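Local atomic coordinates of BT_4661 (Bacteroides thetaiotaomicron, PDB entry 4AK2), a protein that probably binds heparin and heparan sulphate at the cell surface as a SusE-like glycan-binding protein of the heparin utilisation locus. Residues A25-I30 / T128-Q133. Numbering follows the deposited sequence.
Sequences ADQFRI and TPFVFQ
Q27, on the edge strand 27-30 of a four-stranded mixed sheet, reaches across to the backbone of F130 and V131, where the chain enters strand 131-134 of a second sheet; the contact thus joins the two β-sheets of this ligand-binding part of the protein. At the root of the side chain, Q27 CB lies 3.6 Å from F130 CZ, and CG stays near CE2 of the same ring. With CG set between the backbone N and the carbonyl carbon (chi1 71°), the extended chain brings CD close to P129 CB and V131 CG2. The terminal oxygen OE1 then takes two backbone N-H groups: V131 N at 3.2 Å, from above the amide plane, and F130 N in a weaker, more bent bond. OE1 also sits over one face of the F130 ring, toward its rim, with amide and ring planes nearly perpendicular (88°). NE2 turns back to A25 O in a fairly straight 2.9 Å bond and donates also to a water that links A25 N to V131 O, so both ends of the amide are gripped and its flip is fixed. An alanine here would probably leave the N-H groups of F130 and V131 without their shared acceptor and open a gap beside P129. Alongside, A25 CB packs on V131 CG1, and W275 of strand 268-276 touches both residues. At the other end F130 CD2 lies over one face of the R29 guanidinium, which is also hydrogen-bonded through NE to H114 and through NH2 to the Y127 carbonyl, while NH1 donates within its own plane to T128 OG1 at 2.9 Å.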
loop_
_atom_site.group_PDB
_atom_site.type_symbol
_atom_site.label_atom_id
_atom_site.label_comp_id
_atom_site.label_asym_id
_atom_site.label_seq_id
_atom_site.Cartn_x
_atom_site.Cartn_y
_atom_site.Cartn_z
ATOM N N ALA A 25 0.940 -9.250 -2.959
ATOM C CA ALA A 25 1.633 -8.240 -3.759
ATOM C C ALA A 25 3.129 -8.506 -3.740
ATOM O O ALA A 25 3.668 -9.195 -2.841
ATOM C CB ALA A 25 1.341 -6.843 -3.166
ATOM N N ASP A 26 3.814 -7.917 -4.740
ATOM C CA ASP A 26 5.275 -7.872 -4.717
ATOM C C ASP A 26 5.705 -6.826 -3.696
ATOM O O ASP A 26 5.344 -5.630 -3.836
ATOM C CB ASP A 26 5.828 -7.557 -6.106
ATOM C CG ASP A 26 5.726 -8.719 -7.068
ATOM O OD1 ASP A 26 5.449 -9.863 -6.624
ATOM O OD2 ASP A 26 5.946 -8.486 -8.280
ATOM N N GLN A 27 6.377 -7.249 -2.640
ATOM C CA GLN A 27 6.593 -6.369 -1.482
ATOM C C GLN A 27 7.805 -6.779 -0.690
ATOM O O GLN A 27 8.064 -7.959 -0.496
ATOM C CB GLN A 27 5.320 -6.348 -0.623
ATOM C CG GLN A 27 5.049 -7.662 0.138
ATOM C CD GLN A 27 3.618 -7.719 0.618
ATOM O OE1 GLN A 27 3.265 -7.160 1.635
ATOM N NE2 GLN A 27 2.773 -8.461 -0.140
ATOM N N PHE A 28 8.606 -5.776 -0.291
ATOM C CA PHE A 28 9.891 -5.986 0.347
ATOM C C PHE A 28 10.060 -5.116 1.555
ATOM O O PHE A 28 9.838 -3.917 1.480
ATOM C CB PHE A 28 11.036 -5.722 -0.674
ATOM C CG PHE A 28 10.945 -6.683 -1.814
ATOM C CD1 PHE A 28 10.140 -6.417 -2.915
ATOM C CD2 PHE A 28 11.578 -7.925 -1.742
ATOM C CE1 PHE A 28 9.966 -7.378 -3.924
ATOM C CE2 PHE A 28 11.402 -8.882 -2.756
ATOM C CZ PHE A 28 10.596 -8.620 -3.812
ATOM N N ARG A 29 10.427 -5.735 2.662
ATOM C CA ARG A 29 10.692 -5.022 3.890
ATOM C C ARG A 29 12.185 -4.844 4.061
ATOM O O ARG A 29 12.979 -5.769 3.858
ATOM C CB ARG A 29 10.107 -5.799 5.100
ATOM C CG ARG A 29 10.499 -5.164 6.441
ATOM C CD ARG A 29 9.645 -5.707 7.580
ATOM N NE ARG A 29 8.288 -5.172 7.521
ATOM C CZ ARG A 29 7.155 -5.875 7.641
ATOM N NH1 ARG A 29 7.134 -7.235 7.809
ATOM N NH2 ARG A 29 6.013 -5.206 7.584
ATOM N N ILE A 30 12.562 -3.644 4.475
ATOM C CA ILE A 30 13.906 -3.375 4.990
ATOM C C ILE A 30 13.774 -3.463 6.507
ATOM O O ILE A 30 13.009 -2.700 7.117
ATOM C CB ILE A 30 14.438 -1.994 4.547
ATOM C CG1 ILE A 30 14.434 -1.902 3.008
ATOM C CG2 ILE A 30 15.828 -1.770 5.131
ATOM C CD1 ILE A 30 13.183 -1.340 2.379
ATOM N N THR A 128 2.310 -8.067 8.095
ATOM C CA THR A 128 2.936 -9.033 7.171
ATOM C C THR A 128 1.809 -9.865 6.589
ATOM O O THR A 128 1.338 -10.802 7.268
ATOM C CB THR A 128 3.949 -9.919 7.921
ATOM O OG1 THR A 128 4.968 -9.097 8.490
ATOM C CG2 THR A 128 4.576 -10.966 6.986
ATOM N N PRO A 129 1.372 -9.616 5.356
ATOM C CA PRO A 129 1.875 -8.637 4.390
ATOM C C PRO A 129 1.489 -7.223 4.768
ATOM O O PRO A 129 0.479 -6.965 5.398
ATOM C CB PRO A 129 1.136 -9.048 3.090
ATOM C CG PRO A 129 -0.182 -9.598 3.587
ATOM C CD PRO A 129 0.192 -10.351 4.828
ATOM N N PHE A 130 2.336 -6.302 4.302
ATOM C CA PHE A 130 2.074 -4.851 4.485
ATOM C C PHE A 130 1.336 -4.239 3.332
ATOM O O PHE A 130 1.075 -3.020 3.352
ATOM C CB PHE A 130 3.323 -4.080 4.867
ATOM C CG PHE A 130 4.386 -4.054 3.791
ATOM C CD1 PHE A 130 4.365 -3.030 2.809
ATOM C CD2 PHE A 130 5.424 -4.998 3.753
ATOM C CE1 PHE A 130 5.358 -2.969 1.846
ATOM C CE2 PHE A 130 6.411 -4.949 2.782
ATOM C CZ PHE A 130 6.360 -3.932 1.826
ATOM N N VAL A 131 0.981 -5.001 2.301
ATOM C CA VAL A 131 0.107 -4.559 1.231
ATOM C C VAL A 131 -1.189 -5.362 1.396
ATOM O O VAL A 131 -1.179 -6.608 1.234
ATOM C CB VAL A 131 0.685 -4.772 -0.157
ATOM C CG1 VAL A 131 -0.246 -4.195 -1.231
ATOM C CG2 VAL A 131 2.092 -4.128 -0.275
ATOM N N PHE A 132 -2.268 -4.709 1.774
ATOM C CA PHE A 132 -3.563 -5.352 1.955
ATOM C C PHE A 132 -4.273 -5.281 0.604
ATOM O O PHE A 132 -4.661 -4.181 0.166
ATOM C CB PHE A 132 -4.358 -4.612 3.084
ATOM C CG PHE A 132 -5.794 -5.080 3.208
ATOM C CD1 PHE A 132 -6.165 -6.403 2.871
ATOM C CD2 PHE A 132 -6.798 -4.197 3.632
ATOM C CE1 PHE A 132 -7.496 -6.867 2.974
ATOM C CE2 PHE A 132 -8.138 -4.667 3.774
ATOM C CZ PHE A 132 -8.471 -5.976 3.395
ATOM N N GLN A 133 -4.470 -6.424 -0.059
ATOM C CA GLN A 133 -5.144 -6.526 -1.319
ATOM C C GLN A 133 -6.623 -6.729 -1.069
ATOM O O GLN A 133 -7.015 -7.773 -0.480
ATOM C CB GLN A 133 -4.586 -7.702 -2.129
ATOM C CG GLN A 133 -3.120 -7.419 -2.509
ATOM C CD GLN A 133 -2.554 -8.549 -3.362
ATOM O OE1 GLN A 133 -2.574 -9.710 -2.946
ATOM N NE2 GLN A 133 -2.009 -8.212 -4.531
HETATM O O HOH W 1 -0.153 -8.704 -0.222
#